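PDB 3OYR: trans-isoprenyl diphosphate synthase from Caulobacter crescentus, which probably makes all-trans-octaprenyl diphosphate, precursor of quinone side chains, by adding five isopentenyl units to farnesyl diphosphate. Local coordinates for residues Arg67-Met72 and Ala92-Ile97; Ile97-Leu102 and Asp134-Arg139; Phe228-Asp233 and Asp308-Tyr313. All coordinates share one frame; numbering follows the deposited sequence. Where two conformers were deposited one is given.

Contact 1. Residues Arg67-Met72 and Ala92-Ile97. With DMA (dimethylallyl diphosphate), chain D.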
loop_
_atom_site.group_PDB
_atom_site.type_symbol
_atom_site.label_atom_id
_atom_site.label_comp_id
_atom_site.label_asym_id
_atom_site.label_seq_id
_atom_site.Cartn_x
_atom_site.Cartn_y
_atom_site.Cartn_z
ATOM N N ARG B 67 12.693 14.087 6.106
ATOM C CA ARG B 67 13.419 12.821 6.011
ATOM C C ARG B 67 13.804 12.241 7.365
ATOM O O ARG B 67 14.793 11.514 7.471
ATOM C CB ARG B 67 14.644 12.962 5.099
ATOM C CG ARG B 67 14.274 13.455 3.695
ATOM C CD ARG B 67 13.607 12.326 2.886
ATOM N NE ARG B 67 13.513 12.685 1.479
ATOM C CZ ARG B 67 12.529 13.412 0.959
ATOM N NH1 ARG B 67 11.527 13.832 1.725
ATOM N NH2 ARG B 67 12.548 13.715 -0.331
ATOM N N LEU B 68 13.003 12.539 8.393
ATOM C CA LEU B 68 13.296 12.088 9.768
ATOM C C LEU B 68 13.295 10.582 9.879
ATOM O O LEU B 68 14.136 9.996 10.574
ATOM C CB LEU B 68 12.312 12.683 10.786
ATOM C CG LEU B 68 12.260 14.208 10.907
ATOM C CD1 LEU B 68 11.418 14.623 12.092
ATOM C CD2 LEU B 68 13.660 14.827 11.027
ATOM N N ARG B 69 12.375 9.950 9.159
ATOM C CA ARG B 69 12.293 8.504 9.206
ATOM C C ARG B 69 13.524 7.771 8.666
ATOM O O ARG B 69 14.096 6.964 9.427
ATOM C CB ARG B 69 10.969 8.001 8.657
ATOM C CG ARG B 69 9.803 8.323 9.561
ATOM C CD ARG B 69 8.580 8.433 8.705
ATOM N NE ARG B 69 7.437 9.001 9.400
ATOM C CZ ARG B 69 7.161 10.295 9.443
ATOM N NH1 ARG B 69 7.970 11.185 8.853
ATOM N NH2 ARG B 69 6.088 10.695 10.094
ATOM N N PRO B 70 13.979 8.071 7.402
ATOM C CA PRO B 70 15.264 7.459 6.978
ATOM C C PRO B 70 16.464 7.882 7.815
ATOM O O PRO B 70 17.377 7.063 8.010
ATOM C CB PRO B 70 15.446 7.916 5.505
ATOM C CG PRO B 70 14.440 9.015 5.287
ATOM C CD PRO B 70 13.315 8.749 6.268
ATOM N N LEU B 71 16.480 9.139 8.283
ATOM C CA LEU B 71 17.501 9.634 9.196
ATOM C C LEU B 71 17.602 8.779 10.450
ATOM O O LEU B 71 18.705 8.467 10.918
ATOM C CB LEU B 71 17.257 11.101 9.607
ATOM C CG LEU B 71 17.663 12.164 8.588
ATOM C CD1 LEU B 71 17.234 13.576 9.045
ATOM C CD2 LEU B 71 19.128 12.099 8.294
ATOM N N MET B 72 16.445 8.408 10.992
ATOM C CA MET B 72 16.431 7.572 12.190
ATOM C C MET B 72 16.942 6.160 11.920
ATOM O O MET B 72 17.660 5.615 12.747
ATOM C CB MET B 72 15.058 7.587 12.862
ATOM C CG MET B 72 14.873 8.839 13.689
ATOM S SD MET B 72 13.157 9.204 14.056
ATOM C CE MET B 72 12.784 7.714 15.008
ATOM N N ALA B 92 15.715 3.918 2.696
ATOM C CA ALA B 92 14.965 4.249 1.489
ATOM C C ALA B 92 13.536 3.643 1.487
ATOM O O ALA B 92 12.541 4.326 1.143
ATOM C CB ALA B 92 15.773 3.799 0.241
ATOM N N ALA B 93 13.436 2.366 1.850
ATOM C CA ALA B 93 12.120 1.678 1.952
ATOM C C ALA B 93 11.181 2.393 2.925
ATOM O O ALA B 93 9.973 2.593 2.633
ATOM C CB ALA B 93 12.303 0.225 2.379
ATOM N N VAL B 94 11.749 2.826 4.057
ATOM C CA VAL B 94 10.984 3.553 5.091
ATOM C C VAL B 94 10.390 4.848 4.530
ATOM O O VAL B 94 9.189 5.157 4.740
ATOM C CB VAL B 94 11.904 3.818 6.321
ATOM C CG1 VAL B 94 11.346 4.868 7.224
ATOM C CG2 VAL B 94 12.117 2.551 7.079
ATOM N N GLU B 95 11.208 5.599 3.787
ATOM C CA GLU B 95 10.712 6.844 3.169
ATOM C C GLU B 95 9.643 6.592 2.129
ATOM O O GLU B 95 8.701 7.388 2.017
ATOM C CB GLU B 95 11.849 7.704 2.578
ATOM C CG GLU B 95 11.439 9.150 2.166
ATOM C CD GLU B 95 10.896 10.019 3.317
ATOM O OE1 GLU B 95 11.107 9.715 4.504
ATOM O OE2 GLU B 95 10.265 11.045 3.034
ATOM N N PHE B 96 9.799 5.531 1.340
ATOM C CA PHE B 96 8.748 5.126 0.406
ATOM C C PHE B 96 7.467 4.765 1.123
ATOM O O PHE B 96 6.387 5.196 0.703
ATOM C CB PHE B 96 9.170 3.943 -0.477
ATOM C CG PHE B 96 10.036 4.340 -1.660
ATOM C CD1 PHE B 96 9.903 5.588 -2.264
ATOM C CD2 PHE B 96 10.968 3.457 -2.169
ATOM C CE1 PHE B 96 10.711 5.958 -3.351
ATOM C CE2 PHE B 96 11.773 3.813 -3.250
ATOM C CZ PHE B 96 11.645 5.063 -3.845
ATOM N N ILE B 97 7.577 4.003 2.214
ATOM C CA ILE B 97 6.373 3.673 2.986
ATOM C C ILE B 97 5.706 4.949 3.489
ATOM O O ILE B 97 4.501 5.135 3.296
ATOM C CB ILE B 97 6.617 2.647 4.136
ATOM C CG1 ILE B 97 6.785 1.241 3.547
ATOM C CG2 ILE B 97 5.416 2.638 5.115
ATOM C CD1 ILE B 97 7.605 0.269 4.451
HETATM C C1 DMA D . 3.611 13.943 8.025
HETATM O O1 DMA D . 4.973 13.624 8.341
HETATM C C2 DMA D . 3.044 12.707 8.625
HETATM C C3 DMA D . 2.593 12.667 9.882
HETATM C C4 DMA D . 2.495 13.890 10.756
HETATM C C5 DMA D . 2.146 11.333 10.392
HETATM P PA DMA D . 6.201 14.651 8.439
HETATM O O1A DMA D . 7.472 13.937 8.854
HETATM O O2A DMA D . 5.781 15.806 9.305
HETATM O O3A DMA D . 6.218 15.080 6.876
HETATM P PB DMA D . 7.480 15.372 5.895
HETATM O O1B DMA D . 7.987 14.015 5.448
HETATM O O2B DMA D . 6.700 16.104 4.823
HETATM O O3B DMA D . 8.509 16.186 6.632
HETATM O O HOH W 1 10.400 13.236 4.580
HETATM O O HOH W 2 10.425 10.870 7.066
#
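Glu95 lays its carboxylate over the N-terminal turn of helix 68-79, meeting Pro70 with one oxygen and Arg67 with the other. The two helices run nearly antiparallel here (157°), their axes 8.1 Å apart. The close-packed part is small. Glu95 OE1 lies 3.0 Å from Pro70 CD, a short C-H to oxygen approach, and Val94 CG1 fits against the CB of Arg69 at 3.5 Å. The watered side faces the diphosphate. CG of Glu95 is anti to the backbone N (chi1 -168°), and a bend at chi2 then turns the carboxylate toward Arg67. Arg67 NH1 is 3.3 Å from Glu95 OE2, but the oxygen stands well out of the guanidinium plane, so this salt bridge works by charge alone; NH1 gives to water 1 and the carbonyl of Gly64, and NH2 to the carbonyl of Ile61. Water 1 accepts from Arg67 N and NH1 and sits between Glu95 OE2 and O1B of the chain D dimethylallyl diphosphate. Water 2 donates to Glu95 OE1 at 2.9 Å while accepting from Arg69 N and NH1, in the plane of that guanidinium. Arg69, extended from CG to NE, also points NH1 almost straight (175°) at the diphosphate oxygen O1A, 2.8 Å away. An alanine in place of Glu95 would probably leave Arg67 without this counter-charge and take one acceptor from each water, leaving both freer to shift beside the diphosphate. Around this pocket wall, helix 181-206 covers Arg69 and Val94 through Phe196 and Ala199, helix 211-238 brings Phe228 against Arg69, helix 25-45 packs on Leu71 and Ala92, and helix 126-147 lies against Ala93 and Phe96.

Contact 2. Residues Ile97-Leu102 and Asp134-Arg139. With DMA (dimethylallyl diphosphate), chain D; DMA (dimethylallyl diphosphate), chain G.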
loop_
_atom_site.group_PDB
_atom_site.type_symbol
_atom_site.label_atom_id
_atom_site.label_comp_id
_atom_site.label_asym_id
_atom_site.label_seq_id
_atom_site.Cartn_x
_atom_site.Cartn_y
_atom_site.Cartn_z
ATOM N N ILE B 97 7.577 4.003 2.214
ATOM C CA ILE B 97 6.373 3.673 2.986
ATOM C C ILE B 97 5.706 4.949 3.489
ATOM O O ILE B 97 4.501 5.135 3.296
ATOM C CB ILE B 97 6.617 2.647 4.136
ATOM C CG1 ILE B 97 6.785 1.241 3.547
ATOM C CG2 ILE B 97 5.416 2.638 5.115
ATOM C CD1 ILE B 97 7.605 0.269 4.451
ATOM N N HIS B 98 6.503 5.848 4.057
ATOM C CA HIS B 98 6.007 7.139 4.512
ATOM C C HIS B 98 5.330 7.924 3.364
ATOM O O HIS B 98 4.195 8.396 3.511
ATOM C CB HIS B 98 7.144 7.922 5.172
ATOM C CG HIS B 98 6.820 9.354 5.470
ATOM N ND1 HIS B 98 5.789 9.729 6.303
ATOM C CD2 HIS B 98 7.433 10.502 5.092
ATOM C CE1 HIS B 98 5.756 11.047 6.399
ATOM N NE2 HIS B 98 6.743 11.541 5.674
ATOM N N THR B 99 6.001 7.993 2.214
ATOM C CA THR B 99 5.506 8.725 1.047
ATOM C C THR B 99 4.181 8.183 0.569
ATOM O O THR B 99 3.266 8.944 0.273
ATOM C CB THR B 99 6.537 8.718 -0.135
ATOM O OG1 THR B 99 7.805 9.206 0.331
ATOM C CG2 THR B 99 6.039 9.601 -1.270
ATOM N N ALA B 100 4.089 6.858 0.501
ATOM C CA ALA B 100 2.851 6.188 0.132
ATOM C C ALA B 100 1.694 6.483 1.091
ATOM O O ALA B 100 0.544 6.676 0.650
ATOM C CB ALA B 100 3.081 4.697 0.062
ATOM N N THR B 101 1.990 6.508 2.393
ATOM C CA THR B 101 0.944 6.770 3.388
ATOM C C THR B 101 0.452 8.207 3.271
ATOM O O THR B 101 -0.720 8.463 3.492
ATOM C CB THR B 101 1.407 6.570 4.849
ATOM O OG1 THR B 101 2.381 7.566 5.178
ATOM C CG2 THR B 101 1.968 5.168 5.074
ATOM N N LEU B 102 1.353 9.127 2.929
ATOM C CA LEU B 102 0.966 10.513 2.613
ATOM C C LEU B 102 -0.022 10.624 1.461
ATOM O O LEU B 102 -1.036 11.324 1.578
ATOM C CB LEU B 102 2.186 11.388 2.322
ATOM C CG LEU B 102 3.204 11.529 3.450
ATOM C CD1 LEU B 102 4.331 12.440 3.004
ATOM C CD2 LEU B 102 2.566 12.047 4.764
ATOM N N ASP B 134 0.473 2.597 -3.967
ATOM C CA ASP B 134 0.655 1.127 -4.070
ATOM C C ASP B 134 1.982 0.717 -4.718
ATOM O O ASP B 134 2.630 -0.216 -4.240
ATOM C CB ASP B 134 -0.517 0.444 -4.794
ATOM C CG ASP B 134 -1.836 0.618 -4.065
ATOM O OD1 ASP B 134 -1.816 1.017 -2.873
ATOM O OD2 ASP B 134 -2.902 0.357 -4.687
ATOM N N PHE B 135 2.391 1.434 -5.772
ATOM C CA PHE B 135 3.718 1.263 -6.413
ATOM C C PHE B 135 4.886 1.462 -5.427
ATOM O O PHE B 135 5.808 0.623 -5.342
ATOM C CB PHE B 135 3.871 2.221 -7.620
ATOM C CG PHE B 135 5.268 2.208 -8.259
ATOM C CD1 PHE B 135 5.601 1.263 -9.220
ATOM C CD2 PHE B 135 6.237 3.150 -7.884
ATOM C CE1 PHE B 135 6.879 1.250 -9.800
ATOM C CE2 PHE B 135 7.509 3.151 -8.460
ATOM C CZ PHE B 135 7.827 2.204 -9.421
ATOM N N LEU B 136 4.839 2.568 -4.688
ATOM C CA LEU B 136 5.892 2.917 -3.726
ATOM C C LEU B 136 5.974 1.919 -2.591
ATOM O O LEU B 136 7.079 1.534 -2.151
ATOM C CB LEU B 136 5.716 4.354 -3.211
ATOM C CG LEU B 136 5.875 5.453 -4.288
ATOM C CD1 LEU B 136 5.503 6.839 -3.771
ATOM C CD2 LEU B 136 7.273 5.490 -4.871
ATOM N N PHE B 137 4.805 1.460 -2.161
ATOM C CA PHE B 137 4.731 0.449 -1.122
ATOM C C PHE B 137 5.421 -0.817 -1.606
ATOM O O PHE B 137 6.264 -1.383 -0.894
ATOM C CB PHE B 137 3.279 0.177 -0.727
ATOM C CG PHE B 137 3.140 -0.701 0.481
ATOM C CD1 PHE B 137 2.703 -2.014 0.360
ATOM C CD2 PHE B 137 3.467 -0.220 1.736
ATOM C CE1 PHE B 137 2.575 -2.826 1.466
ATOM C CE2 PHE B 137 3.345 -1.021 2.843
ATOM C CZ PHE B 137 2.885 -2.328 2.715
ATOM N N ALA B 138 5.121 -1.237 -2.835
ATOM C CA ALA B 138 5.768 -2.417 -3.388
ATOM C C ALA B 138 7.275 -2.222 -3.606
ATOM O O ALA B 138 8.078 -3.138 -3.312
ATOM C CB ALA B 138 5.062 -2.861 -4.669
ATOM N N ARG B 139 7.668 -1.050 -4.096
ATOM C CA ARG B 139 9.081 -0.693 -4.227
ATOM C C ARG B 139 9.827 -0.766 -2.903
ATOM O O ARG B 139 10.944 -1.288 -2.856
ATOM C CB ARG B 139 9.256 0.715 -4.823
ATOM C CG ARG B 139 9.150 0.787 -6.341
ATOM C CD ARG B 139 10.103 -0.182 -7.072
ATOM N NE ARG B 139 10.775 0.508 -8.167
ATOM C CZ ARG B 139 11.638 -0.053 -9.010
ATOM N NH1 ARG B 139 12.192 0.682 -9.964
ATOM N NH2 ARG B 139 11.946 -1.334 -8.907
HETATM C C1 DMA D . 3.611 13.943 8.025
HETATM O O1 DMA D . 4.973 13.624 8.341
HETATM C C2 DMA D . 3.044 12.707 8.625
HETATM C C3 DMA D . 2.593 12.667 9.882
HETATM C C4 DMA D . 2.495 13.890 10.756
HETATM C C5 DMA D . 2.146 11.333 10.392
HETATM P PA DMA D . 6.201 14.651 8.439
HETATM O O1A DMA D . 7.472 13.937 8.854
HETATM O O2A DMA D . 5.781 15.806 9.305
HETATM O O3A DMA D . 6.218 15.080 6.876
HETATM P PB DMA D . 7.480 15.372 5.895
HETATM O O1B DMA D . 7.987 14.015 5.448
HETATM O O2B DMA D . 6.700 16.104 4.823
HETATM O O3B DMA D . 8.509 16.186 6.632
HETATM C C1 DMA G . -1.471 10.840 9.891
HETATM O O1 DMA G . -1.355 12.110 10.523
HETATM C C2 DMA G . -0.909 10.808 8.504
HETATM C C3 DMA G . -0.185 9.781 8.044
HETATM C C4 DMA G . 0.142 8.563 8.849
HETATM C C5 DMA G . 0.315 9.875 6.640
HETATM P PA DMA G . -2.054 13.493 10.020
HETATM O O1A DMA G . -2.119 14.329 11.263
HETATM O O2A DMA G . -3.288 13.261 9.191
HETATM O O3A DMA G . -0.848 14.034 9.089
HETATM P PB DMA G . -0.873 15.349 8.150
HETATM O O1B DMA G . 0.573 15.329 7.729
HETATM O O2B DMA G . -1.287 16.489 9.051
HETATM O O3B DMA G . -1.889 15.110 7.056
#
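Leu136 and Phe137 of helix 126-147 face Ile97, Thr99 and Ala100 of helix 87-109, and everything that crosses between the two segments is apolar. The axes approach to 8.2 Å and run nearly antiparallel (163°), a spacing that the small Ala100 allows: its CB lies 4.2 Å from Leu136 CB. Further out along the same leucine, CD1 meets the methyl CG2 of Thr99 at 3.8 Å, the two side chains slanting across each other. At the other end Ile97 CG1 reaches Phe137 CD2 at 4.1 Å, an apolar contact seen here in one of the two deposited conformers of Phe137, and doubtful to that extent. Polar bonds stay within helix 87-109 or turn to the ligands. With OG1 bonded to the carbonyl of Glu95, one turn back, Thr99 has its methyl turned to Leu136. Thr101 OG1, placed between the backbone N and the carbonyl carbon (chi1 67°), likewise donates to His98 O at 2.6 Å, a carbonyl that also receives Leu102 N. His98, on the far face of the helix from the interface, gives its NE2 proton to O1B of the chain D dimethylallyl diphosphate at 2.8 Å, with an N-H...O angle of 158°. Leu102 CG sits over one face of the imidazole, offset toward its rim, and Leu102 CD2 touches C5 of the chain G ligand at 3.6 Å. Asp134 OD2 leaves the contact to bond His104 ND1 of the second subunit, so helix 126-147 also belongs to the dimer interface. Antiparallel helices with a packed back and a ligand-binding front are the architecture of the all-helical isoprenoid synthase fold; helix 87-109 continues into its DDxxD motif, where Asp105 and Asp109 bind calcium.

Contact 3. Residues Phe228-Asp233 and Asp308-Tyr313. With CA (calcium ion), chain F; DMA (dimethylallyl diphosphate), chain D; DMA (dimethylallyl diphosphate), chain G.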
loop_
_atom_site.group_PDB
_atom_site.type_symbol
_atom_site.label_atom_id
_atom_site.label_comp_id
_atom_site.label_asym_id
_atom_site.label_seq_id
_atom_site.Cartn_x
_atom_site.Cartn_y
_atom_site.Cartn_z
ATOM N N PHE B 228 6.116 13.419 18.469
ATOM C CA PHE B 228 6.045 13.983 17.126
ATOM C C PHE B 228 4.605 14.256 16.724
ATOM O O PHE B 228 4.281 15.360 16.275
ATOM C CB PHE B 228 6.721 13.037 16.103
ATOM C CG PHE B 228 6.861 13.630 14.723
ATOM C CD1 PHE B 228 7.956 14.441 14.410
ATOM C CD2 PHE B 228 5.893 13.386 13.734
ATOM C CE1 PHE B 228 8.076 15.013 13.127
ATOM C CE2 PHE B 228 6.019 13.943 12.437
ATOM C CZ PHE B 228 7.101 14.760 12.139
ATOM N N GLN B 229 3.742 13.255 16.897
ATOM C CA GLN B 229 2.351 13.374 16.468
ATOM C C GLN B 229 1.537 14.344 17.332
ATOM O O GLN B 229 0.710 15.110 16.810
ATOM C CB GLN B 229 1.692 12.008 16.429
ATOM C CG GLN B 229 0.320 12.036 15.790
ATOM C CD GLN B 229 0.332 12.576 14.368
ATOM O OE1 GLN B 229 1.154 12.184 13.548
ATOM N NE2 GLN B 229 -0.579 13.479 14.077
ATOM N N LEU B 230 1.762 14.308 18.644
ATOM C CA LEU B 230 1.186 15.308 19.564
ATOM C C LEU B 230 1.547 16.734 19.144
ATOM O O LEU B 230 0.664 17.589 19.063
ATOM C CB LEU B 230 1.620 15.049 21.005
ATOM C CG LEU B 230 0.942 13.818 21.616
ATOM C CD1 LEU B 230 1.657 13.397 22.859
ATOM C CD2 LEU B 230 -0.480 14.109 21.928
ATOM N N ALA B 231 2.828 16.976 18.845
ATOM C CA ALA B 231 3.258 18.279 18.325
ATOM C C ALA B 231 2.608 18.592 16.981
ATOM O O ALA B 231 2.192 19.721 16.762
ATOM C CB ALA B 231 4.771 18.371 18.222
ATOM N N ASP B 232 2.498 17.595 16.102
ATOM C CA ASP B 232 1.817 17.774 14.820
ATOM C C ASP B 232 0.355 18.161 15.001
ATOM O O ASP B 232 -0.149 19.051 14.306
ATOM C CB ASP B 232 1.902 16.514 13.952
ATOM C CG ASP B 232 1.326 16.732 12.575
ATOM O OD1 ASP B 232 0.124 16.399 12.359
ATOM O OD2 ASP B 232 2.056 17.286 11.720
ATOM N N ASP B 233 -0.325 17.489 15.929
ATOM C CA ASP B 233 -1.712 17.805 16.241
ATOM C C ASP B 233 -1.875 19.227 16.807
ATOM O O ASP B 233 -2.812 19.932 16.436
ATOM C CB ASP B 233 -2.316 16.744 17.167
ATOM C CG ASP B 233 -2.591 15.418 16.438
ATOM O OD1 ASP B 233 -2.422 15.338 15.198
ATOM O OD2 ASP B 233 -2.984 14.445 17.104
ATOM N N ASP B 308 3.017 19.664 26.631
ATOM C CA ASP B 308 3.519 19.102 27.907
ATOM C C ASP B 308 3.579 17.582 27.837
ATOM O O ASP B 308 4.547 16.952 28.294
ATOM C CB ASP B 308 2.627 19.486 29.101
ATOM C CG ASP B 308 2.782 20.947 29.531
ATOM O OD1 ASP B 308 1.835 21.475 30.160
ATOM O OD2 ASP B 308 3.826 21.571 29.246
ATOM N N LEU B 309 2.537 16.995 27.269
ATOM C CA LEU B 309 2.489 15.552 27.091
ATOM C C LEU B 309 3.533 15.120 26.050
ATOM O O LEU B 309 4.253 14.145 26.253
ATOM C CB LEU B 309 1.077 15.101 26.701
ATOM C CG LEU B 309 0.828 13.590 26.561
ATOM C CD1 LEU B 309 1.228 12.825 27.826
ATOM C CD2 LEU B 309 -0.632 13.294 26.196
ATOM N N ALA B 310 3.635 15.875 24.961
ATOM C CA ALA B 310 4.660 15.614 23.942
ATOM C C ALA B 310 6.061 15.617 24.548
ATOM O O ALA B 310 6.857 14.696 24.288
ATOM C CB ALA B 310 4.571 16.643 22.783
ATOM N N ALA B 311 6.357 16.625 25.377
ATOM C CA ALA B 311 7.648 16.708 26.072
ATOM C C ALA B 311 7.898 15.507 26.998
ATOM O O ALA B 311 9.038 15.047 27.120
ATOM C CB ALA B 311 7.769 18.046 26.852
ATOM N N ASP B 312 6.832 14.995 27.624
ATOM C CA ASP B 312 6.903 13.762 28.436
ATOM C C ASP B 312 7.347 12.556 27.608
ATOM O O ASP B 312 8.184 11.760 28.032
ATOM C CB ASP B 312 5.545 13.459 29.091
ATOM C CG ASP B 312 5.236 14.360 30.286
ATOM O OD1 ASP B 312 6.114 15.156 30.686
ATOM O OD2 ASP B 312 4.112 14.262 30.835
ATOM N N TYR B 313 6.785 12.430 26.414
ATOM C CA TYR B 313 7.196 11.374 25.484
ATOM C C TYR B 313 8.614 11.598 24.982
ATOM O O TYR B 313 9.386 10.634 24.879
ATOM C CB TYR B 313 6.190 11.217 24.334
ATOM C CG TYR B 313 4.924 10.513 24.784
ATOM C CD1 TYR B 313 3.713 11.189 24.849
ATOM C CD2 TYR B 313 4.948 9.178 25.166
ATOM C CE1 TYR B 313 2.552 10.541 25.255
ATOM C CE2 TYR B 313 3.798 8.528 25.600
ATOM C CZ TYR B 313 2.603 9.222 25.630
ATOM O OH TYR B 313 1.463 8.600 26.052
HETATM CA CA CA F . -1.786 16.696 11.186
HETATM C C1 DMA D . 3.611 13.943 8.025
HETATM O O1 DMA D . 4.973 13.624 8.341
HETATM C C2 DMA D . 3.044 12.707 8.625
HETATM C C3 DMA D . 2.593 12.667 9.882
HETATM C C4 DMA D . 2.495 13.890 10.756
HETATM C C5 DMA D . 2.146 11.333 10.392
HETATM P PA DMA D . 6.201 14.651 8.439
HETATM O O1A DMA D . 7.472 13.937 8.854
HETATM O O2A DMA D . 5.781 15.806 9.305
HETATM O O3A DMA D . 6.218 15.080 6.876
HETATM P PB DMA D . 7.480 15.372 5.895
HETATM O O1B DMA D . 7.987 14.015 5.448
HETATM O O2B DMA D . 6.700 16.104 4.823
HETATM O O3B DMA D . 8.509 16.186 6.632
HETATM C C1 DMA G . -1.471 10.840 9.891
HETATM O O1 DMA G . -1.355 12.110 10.523
HETATM C C2 DMA G . -0.909 10.808 8.504
HETATM C C3 DMA G . -0.185 9.781 8.044
HETATM C C4 DMA G . 0.142 8.563 8.849
HETATM C C5 DMA G . 0.315 9.875 6.640
HETATM P PA DMA G . -2.054 13.493 10.020
HETATM O O1A DMA G . -2.119 14.329 11.263
HETATM O O2A DMA G . -3.288 13.261 9.191
HETATM O O3A DMA G . -0.848 14.034 9.089
HETATM P PB DMA G . -0.873 15.349 8.150
HETATM O O1B DMA G . 0.573 15.329 7.729
HETATM O O2B DMA G . -1.287 16.489 9.051
HETATM O O3B DMA G . -1.889 15.110 7.056
HETATM O O HOH W 3 -1.258 19.025 11.203
HETATM O O HOH W 4 -2.941 16.794 13.220
HETATM O O HOH W 5 -3.799 17.394 10.056
#
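The helices carrying Leu230 and Ala310 run nearly antiparallel (161°), their axes 8.5 Å apart at closest approach, with Leu230 CA and Ala310 CA 5.6 Å apart, the nearest such pair across the contact. Leu230 does almost all the touching: its CB rests 3.8 Å from the methyl of Ala310, while its CD1 wedges between Leu309 CG, at 3.8 Å, and Tyr313 CD1, at 3.6 Å. CG of Leu230 is anti to the carbonyl carbon (chi1 -72°), which sends that methyl toward the pair; the leucine stands at about a right angle to the tyrosine side chain. Tyr184 and Ile188 of helix 181-206 and Leu259 of helix 259-267 also touch Leu230. The side turned to the ligands carries Phe228, Gln229 and Asp232. Asp232 OD1 binds a calcium ion at 2.3 Å, shared with O1A and O2B of the chain G dimethylallyl diphosphate and three waters, while OD2 forms a salt bridge with Lys246. Gln229 NE2 donates to Asp233 OD1 at 2.8 Å, from above the carboxylate plane, and makes a weak bond to the same diphosphate O1A. Phe228 turns its ring edge to the other ligand, CZ lying 3.3 Å from O2A of the chain D diphosphate. One helix is thus split by chemistry: an apolar side packs through Leu230 against helix 302-320, and a ligand-facing side presents the carboxylate of Asp232 to the metal and, through it, to the diphosphate.

From the N terminus, contact 1 closes the short excursion between helices 68-79 and 87-109. Contact 2 then opens at Ile97, the residue it shares with contact 1, and closes the loop out through strands 113-114 and 117-118 and back along helix 126-147. Much later, contact 3 spans 228-313, folding helix 302-320 onto helix 211-238. The three follow in series; none nests in or crosses another. Contacts 1 and 2 touch, Phe96 packing on Leu136, and contact 1 meets contact 3 where Leu68 lies on Phe228. Contacts 2 and 3 stay about 7 Å apart at their nearest atoms, yet line the same pocket and touch both ligands.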